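Local coordinates for protein endo-1,4-b-d-mannanase (Trichoderma reesei, PDB 1QNR) that probably hydrolyses internal beta-1,4-mannosidic linkages of mannan polysaccharides, as a family 5 glycoside hydrolase built on a TIM barrel, at residues 45-50 with 325-330; 40-45 with 51-56. One frame throughout, in Å; residues are numbered along the deposited sequence.

Contact 1: residues 45-50 with 325-330; sequences ISSSGL and VWYNSS. With NAG (2-acetamido-2-deoxy-beta-D-glucopyranose), chain I.
The Schellman motif that ends helix 35-47 of the TIM barrel, with Gly-49 in the positive-phi position, meets the type II turn from Trp-326 to Ser-329 through the ring of Tyr-327. With CG anti to the backbone N (chi1 177°), that ring reaches from the turn to Ser-47 and Ser-48 at the helix end. Ser-48 OG comes to the ring edge, near its plane, 3.7 Å from Tyr-327 CE1, while its polar needs are met by His-44 O and Trp-332 NE1. The phenol oxygen is joined to Ser-47 indirectly: one water lies 3.0 Å from Tyr-327 OH and 2.9 Å from Ser-47 OG. NAG C8 sits in plane at the ring edge, 3.8 Å from Tyr-327 CE2; the sugar is N-linked through Asn-328 ND2. Within the turn, Trp-326 O accepts from both the hydroxyl and the backbone N of Ser-329, closing it. A leucine in place of Tyr-327 would probably leave the bridging water without its turn-side partner and take the flat edge from beside Ser-48 and the acetamido methyl. One bridging water and contacts at the ring edge thus join the helix end to the glycosylated turn, without a direct bond.

Contact 2: residues 40-45 with 51-56; sequences STFSHI and KVVRVW
Val-53 carries the packing of helix 35-47 on strand 52-54, the second half of the beta-alpha-beta unit that begins with strand 21-25 in the TIM barrel. Val-53 points its side chain toward the helix from CB, where the two methyls part to separate partners. CG1, anti to the backbone N (chi1 -172°), comes obliquely to the ring of Phe-42, 4.2 Å from CE1. CG2, the branch beside the backbone N, goes instead to Ile-45, where it lies 3.9 Å from CG2 and 4.1 Å from CD1, the end of the longer branch. One strand residue therefore engages two helix residues three positions apart, which places both on the barrel-facing side of the helix. Strand neighbours turn the other way: Val-52 directs its side chain away from the helix, and Arg-54 makes salt bridges with Glu-165, Glu-275 and Glu-276. Phe-42 also touches Val-95, Ser-98 and His-102 of helix 90-102, and Ile-45 touches Trp-308 of strand 300-309, so the packing continues to helix 90-102 and to strand 300-309. All three residues in contact are buried, and their meeting is entirely apolar. The chain of Ile-45 is extended beyond CB (chi2 173°), which carries CD1 to the same valine methyl that CG2 already touches.

Overall arrangement
Helix 35-47 serves both contacts, and Ile-45 lies in both ranges, though it packs across contact 2 alone; the two differ in depth and chemistry. Contact 2 is core, its centre about 13 Å from the centre of the chain, and joins the helix to the next strand by aliphatic and aromatic carbon alone. Contact 1 lies farther out, its centre about 19 Å from the centre of the chain and partly buried, and relies on hydroxyls, a water and a phenol beside an attached sugar. The two meet where His-44, in the 40-45 range, stacks its ring with Tyr-327, His-44 ND1 lying 3.5 Å from Tyr-327 CD2; ND1 hydrogen-bonds to Asp-310. One helix shows an apolar inner side and a polar outer end.

Contact 1: residues 45-50 with 325-330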
loop_
_atom_site.group_PDB
_atom_site.type_symbol
_atom_site.label_atom_id
_atom_site.label_comp_id
_atom_site.label_asym_id
_atom_site.label_seq_id
_atom_site.Cartn_x
_atom_site.Cartn_y
_atom_site.Cartn_z
ATOM N N ILE A 45 -13.093 8.717 -7.882
ATOM C CA ILE A 45 -11.790 8.134 -8.323
ATOM C C ILE A 45 -11.942 7.465 -9.698
ATOM O O ILE A 45 -11.095 7.695 -10.583
ATOM C CB ILE A 45 -11.342 7.094 -7.246
ATOM C CG1 ILE A 45 -10.952 7.826 -5.974
ATOM C CG2 ILE A 45 -10.187 6.205 -7.738
ATOM C CD1 ILE A 45 -10.643 6.883 -4.779
ATOM N N SER A 46 -13.018 6.705 -9.936
ATOM C CA SER A 46 -13.210 6.051 -11.230
ATOM C C SER A 46 -13.453 7.064 -12.354
ATOM O O SER A 46 -12.840 6.945 -13.437
ATOM C CB SER A 46 -14.296 5.018 -11.100
ATOM O OG SER A 46 -14.674 4.499 -12.400
ATOM N N SER A 47 -14.313 8.077 -12.119
ATOM C CA SER A 47 -14.535 9.062 -13.221
ATOM C C SER A 47 -13.323 9.925 -13.520
ATOM O O SER A 47 -13.119 10.488 -14.628
ATOM C CB SER A 47 -15.788 9.896 -12.916
ATOM O OG SER A 47 -15.565 10.742 -11.843
ATOM N N SER A 48 -12.349 10.060 -12.572
ATOM C CA SER A 48 -11.083 10.749 -12.833
ATOM C C SER A 48 -10.138 9.911 -13.698
ATOM O O SER A 48 -9.124 10.454 -14.174
ATOM C CB SER A 48 -10.397 10.996 -11.447
ATOM O OG SER A 48 -11.098 11.932 -10.649
ATOM N N GLY A 49 -10.416 8.636 -13.893
ATOM C CA GLY A 49 -9.561 7.789 -14.737
ATOM C C GLY A 49 -8.529 6.951 -14.007
ATOM O O GLY A 49 -7.685 6.346 -14.670
ATOM N N LEU A 50 -8.564 6.989 -12.655
ATOM C CA LEU A 50 -7.638 6.178 -11.866
ATOM C C LEU A 50 -8.162 4.738 -11.844
ATOM O O LEU A 50 -9.399 4.498 -11.783
ATOM C CB LEU A 50 -7.558 6.772 -10.440
ATOM C CG LEU A 50 -6.974 8.207 -10.389
ATOM C CD1 LEU A 50 -7.010 8.709 -8.932
ATOM C CD2 LEU A 50 -5.564 8.303 -10.941
ATOM N N VAL A 325 -4.584 15.640 -1.757
ATOM C CA VAL A 325 -4.992 16.279 -3.024
ATOM C C VAL A 325 -6.504 16.133 -3.044
ATOM O O VAL A 325 -7.056 15.025 -3.168
ATOM C CB VAL A 325 -4.323 15.620 -4.245
ATOM C CG1 VAL A 325 -4.879 16.261 -5.541
ATOM C CG2 VAL A 325 -2.790 15.679 -4.178
ATOM N N TRP A 326 -7.254 17.222 -2.830
ATOM C CA TRP A 326 -8.717 17.182 -2.709
ATOM C C TRP A 326 -9.393 17.030 -4.073
ATOM O O TRP A 326 -9.022 17.765 -5.047
ATOM C CB TRP A 326 -9.229 18.480 -2.050
ATOM C CG TRP A 326 -8.809 18.634 -0.585
ATOM C CD1 TRP A 326 -7.741 19.419 -0.108
ATOM C CD2 TRP A 326 -9.428 17.978 0.539
ATOM N NE1 TRP A 326 -7.687 19.215 1.254
ATOM C CE2 TRP A 326 -8.675 18.352 1.658
ATOM C CE3 TRP A 326 -10.471 17.073 0.708
ATOM C CZ2 TRP A 326 -9.007 17.899 2.940
ATOM C CZ3 TRP A 326 -10.792 16.584 1.988
ATOM C CH2 TRP A 326 -10.037 17.035 3.113
ATOM N N TYR A 327 -10.379 16.129 -4.183
ATOM C CA TYR A 327 -11.055 15.957 -5.505
ATOM C C TYR A 327 -11.638 17.301 -5.987
ATOM O O TYR A 327 -12.201 18.131 -5.236
ATOM C CB TYR A 327 -12.254 15.009 -5.284
ATOM C CG TYR A 327 -13.107 14.798 -6.539
ATOM C CD1 TYR A 327 -12.569 14.321 -7.739
ATOM C CD2 TYR A 327 -14.466 15.173 -6.464
ATOM C CE1 TYR A 327 -13.384 14.196 -8.842
ATOM C CE2 TYR A 327 -15.244 15.079 -7.613
ATOM C CZ TYR A 327 -14.700 14.559 -8.754
ATOM O OH TYR A 327 -15.517 14.428 -9.863
ATOM N N ASN A 328 -11.461 17.552 -7.300
ATOM C CA ASN A 328 -12.011 18.721 -8.004
ATOM C C ASN A 328 -11.258 20.016 -7.726
ATOM O O ASN A 328 -11.641 21.083 -8.286
ATOM C CB ASN A 328 -13.520 18.959 -7.681
ATOM C CG ASN A 328 -14.323 18.646 -8.883
ATOM O OD1 ASN A 328 -13.980 18.143 -9.935
ATOM N ND2 ASN A 328 -15.660 18.976 -8.760
ATOM N N SER A 329 -10.187 20.045 -6.963
ATOM C CA SER A 329 -9.359 21.220 -6.708
ATOM C C SER A 329 -8.413 21.490 -7.858
ATOM O O SER A 329 -8.232 20.700 -8.805
ATOM C CB SER A 329 -8.598 20.991 -5.406
ATOM O OG SER A 329 -7.534 19.989 -5.559
ATOM N N SER A 330 -7.699 22.656 -7.767
ATOM C CA SER A 330 -6.675 22.950 -8.747
ATOM C C SER A 330 -5.530 21.924 -8.700
ATOM O O SER A 330 -4.942 21.599 -9.754
ATOM C CB SER A 330 -6.089 24.361 -8.539
ATOM O OG SER A 330 -5.617 24.630 -7.285
HETATM C C1 NAG I . -16.961 18.775 -9.703
HETATM C C2 NAG I . -18.314 18.723 -9.023
HETATM C C3 NAG I . -19.392 18.687 -10.068
HETATM C C4 NAG I . -19.106 19.828 -11.062
HETATM C C5 NAG I . -17.695 19.900 -11.639
HETATM C C6 NAG I . -17.454 21.217 -12.367
HETATM C C7 NAG I . -18.444 17.713 -6.798
HETATM C C8 NAG I . -18.407 16.447 -5.983
HETATM N N2 NAG I . -18.343 17.514 -8.130
HETATM O O3 NAG I . -20.587 18.958 -9.276
HETATM O O4 NAG I . -19.994 19.682 -12.215
HETATM O O5 NAG I . -16.740 19.942 -10.555
HETATM O O6 NAG I . -16.290 21.077 -13.135
HETATM O O7 NAG I . -18.546 18.738 -6.290
HETATM O O HOH W 1 -14.192 13.254 -12.345
#

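Contact 2: residues 40-45 with 51-56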
loop_
_atom_site.group_PDB
_atom_site.type_symbol
_atom_site.label_atom_id
_atom_site.label_comp_id
_atom_site.label_asym_id
_atom_site.label_seq_id
_atom_site.Cartn_x
_atom_site.Cartn_y
_atom_site.Cartn_z
ATOM N N SER A 40 -19.685 7.459 -3.106
ATOM C CA SER A 40 -19.364 8.731 -3.769
ATOM C C SER A 40 -17.864 8.877 -3.994
ATOM O O SER A 40 -17.427 9.367 -5.042
ATOM C CB SER A 40 -19.956 9.940 -3.008
ATOM O OG SER A 40 -19.516 10.009 -1.660
ATOM N N THR A 41 -17.045 8.439 -3.046
ATOM C CA THR A 41 -15.588 8.556 -3.184
ATOM C C THR A 41 -15.089 7.686 -4.355
ATOM O O THR A 41 -14.297 8.142 -5.212
ATOM C CB THR A 41 -14.928 8.107 -1.863
ATOM O OG1 THR A 41 -15.418 8.960 -0.779
ATOM C CG2 THR A 41 -13.388 8.246 -1.928
ATOM N N PHE A 42 -15.556 6.415 -4.425
ATOM C CA PHE A 42 -15.124 5.552 -5.547
ATOM C C PHE A 42 -15.707 6.018 -6.867
ATOM O O PHE A 42 -15.020 5.854 -7.930
ATOM C CB PHE A 42 -15.448 4.076 -5.225
ATOM C CG PHE A 42 -14.450 3.404 -4.327
ATOM C CD1 PHE A 42 -13.419 4.060 -3.648
ATOM C CD2 PHE A 42 -14.521 2.010 -4.205
ATOM C CE1 PHE A 42 -12.459 3.356 -2.870
ATOM C CE2 PHE A 42 -13.605 1.326 -3.436
ATOM C CZ PHE A 42 -12.568 1.992 -2.760
ATOM N N SER A 43 -16.896 6.629 -6.887
ATOM C CA SER A 43 -17.388 7.215 -8.156
ATOM C C SER A 43 -16.425 8.272 -8.657
ATOM O O SER A 43 -16.025 8.359 -9.832
ATOM C CB SER A 43 -18.840 7.774 -7.958
ATOM O OG SER A 43 -19.301 8.362 -9.215
ATOM N N HIS A 44 -15.909 9.160 -7.783
ATOM C CA HIS A 44 -14.988 10.251 -8.163
ATOM C C HIS A 44 -13.619 9.742 -8.614
ATOM O O HIS A 44 -13.030 10.241 -9.588
ATOM C CB HIS A 44 -14.809 11.178 -6.937
ATOM C CG HIS A 44 -16.077 11.805 -6.471
ATOM N ND1 HIS A 44 -16.149 12.339 -5.201
ATOM C CD2 HIS A 44 -17.313 12.029 -7.030
ATOM C CE1 HIS A 44 -17.368 12.824 -4.958
ATOM N NE2 HIS A 44 -18.104 12.653 -6.059
ATOM N N ILE A 45 -13.093 8.717 -7.882
ATOM C CA ILE A 45 -11.790 8.134 -8.323
ATOM C C ILE A 45 -11.942 7.465 -9.698
ATOM O O ILE A 45 -11.095 7.695 -10.583
ATOM C CB ILE A 45 -11.342 7.094 -7.246
ATOM C CG1 ILE A 45 -10.952 7.826 -5.974
ATOM C CG2 ILE A 45 -10.187 6.205 -7.738
ATOM C CD1 ILE A 45 -10.643 6.883 -4.779
ATOM N N LYS A 51 -7.227 3.801 -11.773
ATOM C CA LYS A 51 -7.662 2.365 -11.908
ATOM C C LYS A 51 -7.420 1.570 -10.647
ATOM O O LYS A 51 -8.003 0.439 -10.475
ATOM C CB LYS A 51 -6.836 1.676 -13.041
ATOM C CG LYS A 51 -7.356 2.127 -14.450
ATOM C CD LYS A 51 -6.592 1.287 -15.538
ATOM C CE LYS A 51 -7.191 1.662 -16.921
ATOM N NZ LYS A 51 -6.509 0.853 -18.044
ATOM N N VAL A 52 -6.614 2.047 -9.691
ATOM C CA VAL A 52 -6.163 1.271 -8.504
ATOM C C VAL A 52 -6.197 2.168 -7.261
ATOM O O VAL A 52 -5.793 3.356 -7.343
ATOM C CB VAL A 52 -4.717 0.744 -8.722
ATOM C CG1 VAL A 52 -4.364 -0.227 -7.548
ATOM C CG2 VAL A 52 -4.552 -0.032 -10.038
ATOM N N VAL A 53 -6.700 1.618 -6.155
ATOM C CA VAL A 53 -6.794 2.342 -4.877
ATOM C C VAL A 53 -6.087 1.483 -3.811
ATOM O O VAL A 53 -6.331 0.267 -3.714
ATOM C CB VAL A 53 -8.272 2.593 -4.417
ATOM C CG1 VAL A 53 -8.303 3.529 -3.191
ATOM C CG2 VAL A 53 -9.063 3.208 -5.540
ATOM N N ARG A 54 -5.258 2.138 -2.974
ATOM C CA ARG A 54 -4.581 1.430 -1.838
ATOM C C ARG A 54 -5.347 1.760 -0.563
ATOM O O ARG A 54 -5.531 2.962 -0.227
ATOM C CB ARG A 54 -3.099 1.808 -1.848
ATOM C CG ARG A 54 -2.310 1.039 -0.736
ATOM C CD ARG A 54 -0.810 1.067 -1.134
ATOM N NE ARG A 54 0.078 0.564 -0.047
ATOM C CZ ARG A 54 0.655 1.361 0.886
ATOM N NH1 ARG A 54 0.376 2.675 0.933
ATOM N NH2 ARG A 54 1.545 0.793 1.710
ATOM N N VAL A 55 -5.839 0.734 0.161
ATOM C CA VAL A 55 -6.710 0.943 1.401
ATOM C C VAL A 55 -6.090 0.142 2.533
ATOM O O VAL A 55 -5.466 -0.924 2.276
ATOM C CB VAL A 55 -8.178 0.523 1.101
ATOM C CG1 VAL A 55 -8.736 1.327 -0.096
ATOM C CG2 VAL A 55 -8.353 -0.984 0.853
ATOM N N TRP A 56 -6.306 0.560 3.804
ATOM C CA TRP A 56 -5.738 -0.301 4.912
ATOM C C TRP A 56 -6.544 -1.588 5.074
ATOM O O TRP A 56 -7.780 -1.611 5.154
ATOM C CB TRP A 56 -5.715 0.470 6.242
ATOM C CG TRP A 56 -4.597 1.500 6.373
ATOM C CD1 TRP A 56 -4.487 2.297 7.490
ATOM C CD2 TRP A 56 -3.466 1.814 5.519
ATOM N NE1 TRP A 56 -3.330 3.044 7.399
ATOM C CE2 TRP A 56 -2.705 2.796 6.201
ATOM C CE3 TRP A 56 -3.046 1.366 4.232
ATOM C CZ2 TRP A 56 -1.496 3.330 5.698
ATOM C CZ3 TRP A 56 -1.835 1.946 3.741
ATOM C CH2 TRP A 56 -1.049 2.935 4.442
#